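Local coordinates for protein D-alanyl-D-alanine carboxypeptidase (Streptococcus pneumoniae R6, PDB 1XP4) that probably removes the terminal D-alanine from the peptide side chains of cell wall precursors, as a serine carboxypeptidase that regulates peptidoglycan synthesis, at residues 44-56 with 176-190. Sequence-based numbering, arbitrary orientation.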
loop_
_atom_site.group_PDB
_atom_site.type_symbol
_atom_site.label_atom_id
_atom_site.label_comp_id
_atom_site.label_asym_id
_atom_site.label_seq_id
_atom_site.Cartn_x
_atom_site.Cartn_y
_atom_site.Cartn_z
ATOM N N LYS A 44 2.961 -10.913 -2.664
ATOM C CA LYS A 44 2.988 -10.418 -4.030
ATOM C C LYS A 44 2.975 -8.892 -4.179
ATOM O O LYS A 44 3.168 -8.374 -5.278
ATOM C CB LYS A 44 1.832 -11.041 -4.810
ATOM C CG LYS A 44 1.905 -12.563 -4.883
ATOM C CD LYS A 44 0.769 -13.141 -5.713
ATOM C CE LYS A 44 0.931 -14.643 -5.945
ATOM N NZ LYS A 44 0.731 -15.449 -4.709
ATOM N N LEU A 45 2.755 -8.165 -3.090
ATOM C CA LEU A 45 2.751 -6.715 -3.173
ATOM C C LEU A 45 4.188 -6.242 -3.284
ATOM O O LEU A 45 4.517 -5.357 -4.088
ATOM C CB LEU A 45 2.102 -6.099 -1.938
ATOM C CG LEU A 45 0.608 -6.366 -1.746
ATOM C CD1 LEU A 45 0.126 -5.623 -0.508
ATOM C CD2 LEU A 45 -0.170 -5.918 -2.986
ATOM N N ILE A 46 5.055 -6.827 -2.470
ATOM C CA ILE A 46 6.451 -6.442 -2.521
ATOM C C ILE A 46 6.928 -6.795 -3.926
ATOM O O ILE A 46 7.613 -6.009 -4.577
ATOM C CB ILE A 46 7.280 -7.207 -1.479
ATOM C CG1 ILE A 46 6.577 -7.167 -0.116
ATOM C CG2 ILE A 46 8.656 -6.567 -1.359
ATOM C CD1 ILE A 46 7.175 -8.106 0.913
ATOM N N THR A 47 6.529 -7.973 -4.399
ATOM C CA THR A 47 6.896 -8.451 -5.734
ATOM C C THR A 47 6.503 -7.458 -6.816
ATOM O O THR A 47 7.324 -7.038 -7.635
ATOM C CB THR A 47 6.205 -9.793 -6.056
ATOM O OG1 THR A 47 6.684 -10.808 -5.159
ATOM C CG2 THR A 47 6.488 -10.206 -7.490
ATOM N N VAL A 48 5.230 -7.093 -6.803
ATOM C CA VAL A 48 4.667 -6.164 -7.765
ATOM C C VAL A 48 5.329 -4.781 -7.740
ATOM O O VAL A 48 5.330 -4.072 -8.754
ATOM C CB VAL A 48 3.135 -6.058 -7.529
ATOM C CG1 VAL A 48 2.600 -4.740 -8.034
ATOM C CG2 VAL A 48 2.430 -7.214 -8.235
ATOM N N TYR A 49 5.901 -4.398 -6.596
ATOM C CA TYR A 49 6.568 -3.100 -6.491
ATOM C C TYR A 49 7.841 -3.104 -7.315
ATOM O O TYR A 49 8.187 -2.107 -7.936
ATOM C CB TYR A 49 6.944 -2.772 -5.050
ATOM C CG TYR A 49 7.433 -1.350 -4.873
ATOM C CD1 TYR A 49 6.529 -0.308 -4.649
ATOM C CD2 TYR A 49 8.792 -1.041 -4.939
ATOM C CE1 TYR A 49 6.965 1.011 -4.485
ATOM C CE2 TYR A 49 9.242 0.280 -4.780
ATOM C CZ TYR A 49 8.321 1.299 -4.550
ATOM O OH TYR A 49 8.743 2.598 -4.362
ATOM N N LEU A 50 8.555 -4.220 -7.314
ATOM C CA LEU A 50 9.782 -4.278 -8.087
ATOM C C LEU A 50 9.469 -4.302 -9.584
ATOM O O LEU A 50 10.262 -3.835 -10.409
ATOM C CB LEU A 50 10.605 -5.501 -7.669
ATOM C CG LEU A 50 11.054 -5.496 -6.197
ATOM C CD1 LEU A 50 11.834 -6.761 -5.887
ATOM C CD2 LEU A 50 11.915 -4.268 -5.917
ATOM N N VAL A 51 8.295 -4.826 -9.924
ATOM C CA VAL A 51 7.852 -4.913 -11.312
ATOM C C VAL A 51 7.535 -3.533 -11.877
ATOM O O VAL A 51 7.899 -3.222 -13.016
ATOM C CB VAL A 51 6.594 -5.785 -11.444
ATOM C CG1 VAL A 51 6.182 -5.865 -12.896
ATOM C CG2 VAL A 51 6.860 -7.176 -10.891
ATOM N N TYR A 52 6.844 -2.712 -11.092
ATOM C CA TYR A 52 6.521 -1.359 -11.533
ATOM C C TYR A 52 7.813 -0.552 -11.595
ATOM O O TYR A 52 7.976 0.319 -12.452
ATOM C CB TYR A 52 5.526 -0.691 -10.575
ATOM C CG TYR A 52 4.079 -1.045 -10.851
ATOM C CD1 TYR A 52 3.417 -0.534 -11.964
ATOM C CD2 TYR A 52 3.379 -1.914 -10.017
ATOM C CE1 TYR A 52 2.086 -0.882 -12.241
ATOM C CE2 TYR A 52 2.056 -2.269 -10.287
ATOM C CZ TYR A 52 1.420 -1.748 -11.398
ATOM O OH TYR A 52 0.119 -2.096 -11.672
ATOM N N GLU A 53 8.736 -0.856 -10.689
ATOM C CA GLU A 53 10.014 -0.161 -10.660
ATOM C C GLU A 53 10.835 -0.501 -11.902
ATOM O O GLU A 53 11.672 0.286 -12.335
ATOM C CB GLU A 53 10.796 -0.536 -9.407
ATOM C CG GLU A 53 12.024 0.320 -9.201
ATOM C CD GLU A 53 12.653 0.114 -7.838
ATOM O OE1 GLU A 53 13.208 -0.981 -7.600
ATOM O OE2 GLU A 53 12.582 1.044 -7.003
ATOM N N ALA A 54 10.600 -1.681 -12.470
ATOM C CA ALA A 54 11.310 -2.094 -13.676
ATOM C C ALA A 54 10.590 -1.498 -14.884
ATOM O O ALA A 54 11.206 -1.213 -15.910
ATOM C CB ALA A 54 11.352 -3.606 -13.772
ATOM N N LEU A 55 9.277 -1.321 -14.768
ATOM C CA LEU A 55 8.524 -0.709 -15.854
ATOM C C LEU A 55 8.963 0.747 -15.924
ATOM O O LEU A 55 9.236 1.276 -17.002
ATOM C CB LEU A 55 7.025 -0.771 -15.581
ATOM C CG LEU A 55 6.346 -2.117 -15.799
ATOM C CD1 LEU A 55 4.932 -2.054 -15.268
ATOM C CD2 LEU A 55 6.368 -2.463 -17.279
ATOM N N GLU A 56 9.035 1.386 -14.760
ATOM C CA GLU A 56 9.454 2.772 -14.680
ATOM C C GLU A 56 10.866 2.960 -15.217
ATOM O O GLU A 56 11.111 3.883 -15.989
ATOM C CB GLU A 56 9.376 3.258 -13.234
ATOM C CG GLU A 56 9.936 4.652 -13.003
ATOM C CD GLU A 56 9.623 5.190 -11.614
ATOM O OE1 GLU A 56 9.910 4.498 -10.613
ATOM O OE2 GLU A 56 9.095 6.315 -11.526
ATOM N N VAL A 176 4.482 -1.333 3.223
ATOM C CA VAL A 176 4.540 -1.850 1.861
ATOM C C VAL A 176 3.352 -1.361 1.026
ATOM O O VAL A 176 3.517 -0.769 -0.044
ATOM C CB VAL A 176 4.537 -3.395 1.867
ATOM C CG1 VAL A 176 4.378 -3.931 0.439
ATOM C CG2 VAL A 176 5.831 -3.906 2.508
ATOM N N ALA A 177 2.149 -1.617 1.514
ATOM C CA ALA A 177 0.957 -1.185 0.801
ATOM C C ALA A 177 1.017 0.322 0.544
ATOM O O ALA A 177 0.757 0.784 -0.569
ATOM C CB ALA A 177 -0.288 -1.541 1.607
ATOM N N ARG A 178 1.376 1.095 1.565
ATOM C CA ARG A 178 1.436 2.537 1.386
ATOM C C ARG A 178 2.439 2.954 0.315
ATOM O O ARG A 178 2.104 3.728 -0.585
ATOM C CB ARG A 178 1.775 3.235 2.697
ATOM C CG ARG A 178 1.672 4.741 2.597
ATOM C CD ARG A 178 2.202 5.439 3.847
ATOM N NE ARG A 178 2.148 6.892 3.697
ATOM C CZ ARG A 178 3.177 7.703 3.920
ATOM N NH1 ARG A 178 4.343 7.211 4.314
ATOM N NH2 ARG A 178 3.050 9.003 3.714
ATOM N N ASN A 179 3.666 2.450 0.405
ATOM C CA ASN A 179 4.677 2.813 -0.575
ATOM C C ASN A 179 4.255 2.452 -1.992
ATOM O O ASN A 179 4.510 3.202 -2.937
ATOM C CB ASN A 179 6.005 2.142 -0.243
ATOM C CG ASN A 179 6.595 2.658 1.040
ATOM O OD1 ASN A 179 6.328 3.790 1.430
ATOM N ND2 ASN A 179 7.409 1.839 1.702
ATOM N N LEU A 180 3.606 1.302 -2.137
ATOM C CA LEU A 180 3.147 0.873 -3.446
ATOM C C LEU A 180 2.074 1.822 -4.000
ATOM O O LEU A 180 2.225 2.364 -5.096
ATOM C CB LEU A 180 2.597 -0.555 -3.378
ATOM C CG LEU A 180 1.982 -1.067 -4.686
ATOM C CD1 LEU A 180 2.997 -0.982 -5.801
ATOM C CD2 LEU A 180 1.507 -2.490 -4.507
ATOM N N ILE A 181 1.000 2.027 -3.241
ATOM C CA ILE A 181 -0.091 2.897 -3.681
ATOM C C ILE A 181 0.341 4.338 -3.948
ATOM O O ILE A 181 -0.083 4.950 -4.930
ATOM C CB ILE A 181 -1.234 2.915 -2.649
ATOM C CG1 ILE A 181 -1.900 1.547 -2.592
ATOM C CG2 ILE A 181 -2.256 3.980 -3.011
ATOM C CD1 ILE A 181 -2.993 1.455 -1.536
ATOM N N LYS A 182 1.181 4.879 -3.074
ATOM C CA LYS A 182 1.650 6.249 -3.226
ATOM C C LYS A 182 2.589 6.458 -4.405
ATOM O O LYS A 182 2.518 7.485 -5.074
ATOM C CB LYS A 182 2.341 6.706 -1.947
ATOM C CG LYS A 182 1.542 7.705 -1.146
ATOM C CD LYS A 182 2.161 7.887 0.216
ATOM C CE LYS A 182 1.636 9.134 0.875
ATOM N NZ LYS A 182 2.001 10.325 0.066
ATOM N N LYS A 183 3.462 5.487 -4.658
ATOM C CA LYS A 183 4.430 5.571 -5.749
ATOM C C LYS A 183 3.892 5.083 -7.105
ATOM O O LYS A 183 4.289 5.592 -8.160
ATOM C CB LYS A 183 5.688 4.787 -5.365
ATOM C CG LYS A 183 6.756 4.691 -6.436
ATOM C CD LYS A 183 7.308 6.041 -6.804
ATOM C CE LYS A 183 8.396 5.910 -7.856
ATOM N NZ LYS A 183 8.778 7.240 -8.427
ATOM N N TYR A 184 2.993 4.103 -7.072
ATOM C CA TYR A 184 2.400 3.547 -8.285
ATOM C C TYR A 184 0.883 3.441 -8.144
ATOM O O TYR A 184 0.322 2.351 -8.026
ATOM C CB TYR A 184 3.006 2.169 -8.585
ATOM C CG TYR A 184 4.508 2.210 -8.772
ATOM C CD1 TYR A 184 5.075 2.779 -9.916
ATOM C CD2 TYR A 184 5.366 1.726 -7.780
ATOM C CE1 TYR A 184 6.459 2.870 -10.065
ATOM C CE2 TYR A 184 6.747 1.811 -7.919
ATOM C CZ TYR A 184 7.285 2.387 -9.062
ATOM O OH TYR A 184 8.650 2.505 -9.185
ATOM N N PRO A 185 0.196 4.587 -8.155
ATOM C CA PRO A 185 -1.262 4.626 -8.029
ATOM C C PRO A 185 -1.940 3.760 -9.087
ATOM O O PRO A 185 -3.085 3.347 -8.904
ATOM C CB PRO A 185 -1.586 6.102 -8.229
ATOM C CG PRO A 185 -0.361 6.784 -7.750
ATOM C CD PRO A 185 0.738 5.942 -8.322
ATOM N N GLN A 186 -1.228 3.504 -10.189
ATOM C CA GLN A 186 -1.747 2.699 -11.299
ATOM C C GLN A 186 -2.197 1.315 -10.853
ATOM O O GLN A 186 -3.192 0.790 -11.343
ATOM C CB GLN A 186 -0.681 2.504 -12.383
ATOM C CG GLN A 186 0.170 3.714 -12.668
ATOM C CD GLN A 186 1.511 3.659 -11.970
ATOM O OE1 GLN A 186 1.824 4.510 -11.140
ATOM N NE2 GLN A 186 2.316 2.662 -12.312
ATOM N N VAL A 187 -1.439 0.725 -9.933
ATOM C CA VAL A 187 -1.731 -0.606 -9.431
ATOM C C VAL A 187 -3.191 -0.757 -9.038
ATOM O O VAL A 187 -3.758 -1.840 -9.128
ATOM C CB VAL A 187 -0.825 -0.950 -8.229
ATOM C CG1 VAL A 187 -1.240 -0.157 -6.990
ATOM C CG2 VAL A 187 -0.861 -2.439 -7.982
ATOM N N LEU A 188 -3.804 0.337 -8.610
ATOM C CA LEU A 188 -5.200 0.289 -8.226
ATOM C C LEU A 188 -6.102 0.003 -9.424
ATOM O O LEU A 188 -7.165 -0.582 -9.270
ATOM C CB LEU A 188 -5.615 1.596 -7.546
ATOM C CG LEU A 188 -5.031 1.842 -6.144
ATOM C CD1 LEU A 188 -5.549 3.172 -5.610
ATOM C CD2 LEU A 188 -5.414 0.702 -5.194
ATOM N N GLU A 189 -5.685 0.410 -10.618
ATOM C CA GLU A 189 -6.494 0.146 -11.807
ATOM C C GLU A 189 -6.552 -1.353 -12.092
ATOM O O GLU A 189 -7.320 -1.803 -12.928
ATOM C CB GLU A 189 -5.937 0.885 -13.027
ATOM C CG GLU A 189 -6.090 2.394 -12.952
ATOM C CD GLU A 189 -7.515 2.822 -12.629
ATOM O OE1 GLU A 189 -8.424 2.590 -13.460
ATOM O OE2 GLU A 189 -7.727 3.389 -11.535
ATOM N N ILE A 190 -5.738 -2.128 -11.395
ATOM C CA ILE A 190 -5.757 -3.564 -11.601
ATOM C C ILE A 190 -6.537 -4.220 -10.459
ATOM O O ILE A 190 -7.587 -4.810 -10.695
ATOM C CB ILE A 190 -4.323 -4.153 -11.661
ATOM C CG1 ILE A 190 -3.548 -3.540 -12.831
ATOM C CG2 ILE A 190 -4.395 -5.666 -11.818
ATOM C CD1 ILE A 190 -2.103 -3.930 -12.879
#
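The first torsions of Y49 and Y184 turn their rings into the space between the segments. In Y49, CG lies opposite the backbone N (chi1 -171°), and the ring swings across to helix 176-183. In Y184, CG lies opposite the carbonyl carbon, and the ring enters between the segments just after that helix ends. The pair is T-shaped: the edge of Y184 points at a face of Y49, with CE2 of Y184 3.5 Å from CE1 of Y49 and the planes at 72°. Y52 lies against a face of Y184. Its CB sits over the ring centre, 3.4 Å from the centroid, as a CH-pi contact. The Y52 and Y184 rings are nearly parallel but slid apart, with little overlap. On the opposite face of Y184, toward the rim, lies CG of K183.

The Y184 hydroxyl donates to E56 OE1 at 2.8 Å, from above the carboxylate plane. K183 NZ forms a salt bridge with E56 OE2 at 3.2 Å, and OE2 receives it on its syn lone pair. One carboxylate thus holds two successive residues, K183 and Y184, where the contact reaches the surface.

L180 is a knob in the hole formed by L45, V48, Y49 and Y52. Its CD1 is 3.8 Å from CD1 of Y49, near that ring's plane. V176 CG1 packs against L45 CB and I46 CG1. Farther along, V187 CG2 lies 3.7 Å from CE2 of Y52.

Helix 44-56 carries K44, the predicted proton acceptor, in an SxxK pattern that fits this family. K44 NZ is hydrogen-bonded to S41 OG, the predicted acyl-ester serine. Helices 44-56 and 176-183 run in roughly the same direction, crossing at 31°. Beyond the pair, W134 packs edge-to-face with Y49. Helix 120-133 touches I46 and L50, helix 93-103 touches V48 and V187, and strand 244-253 of the five-stranded sheet meets A177 and I181.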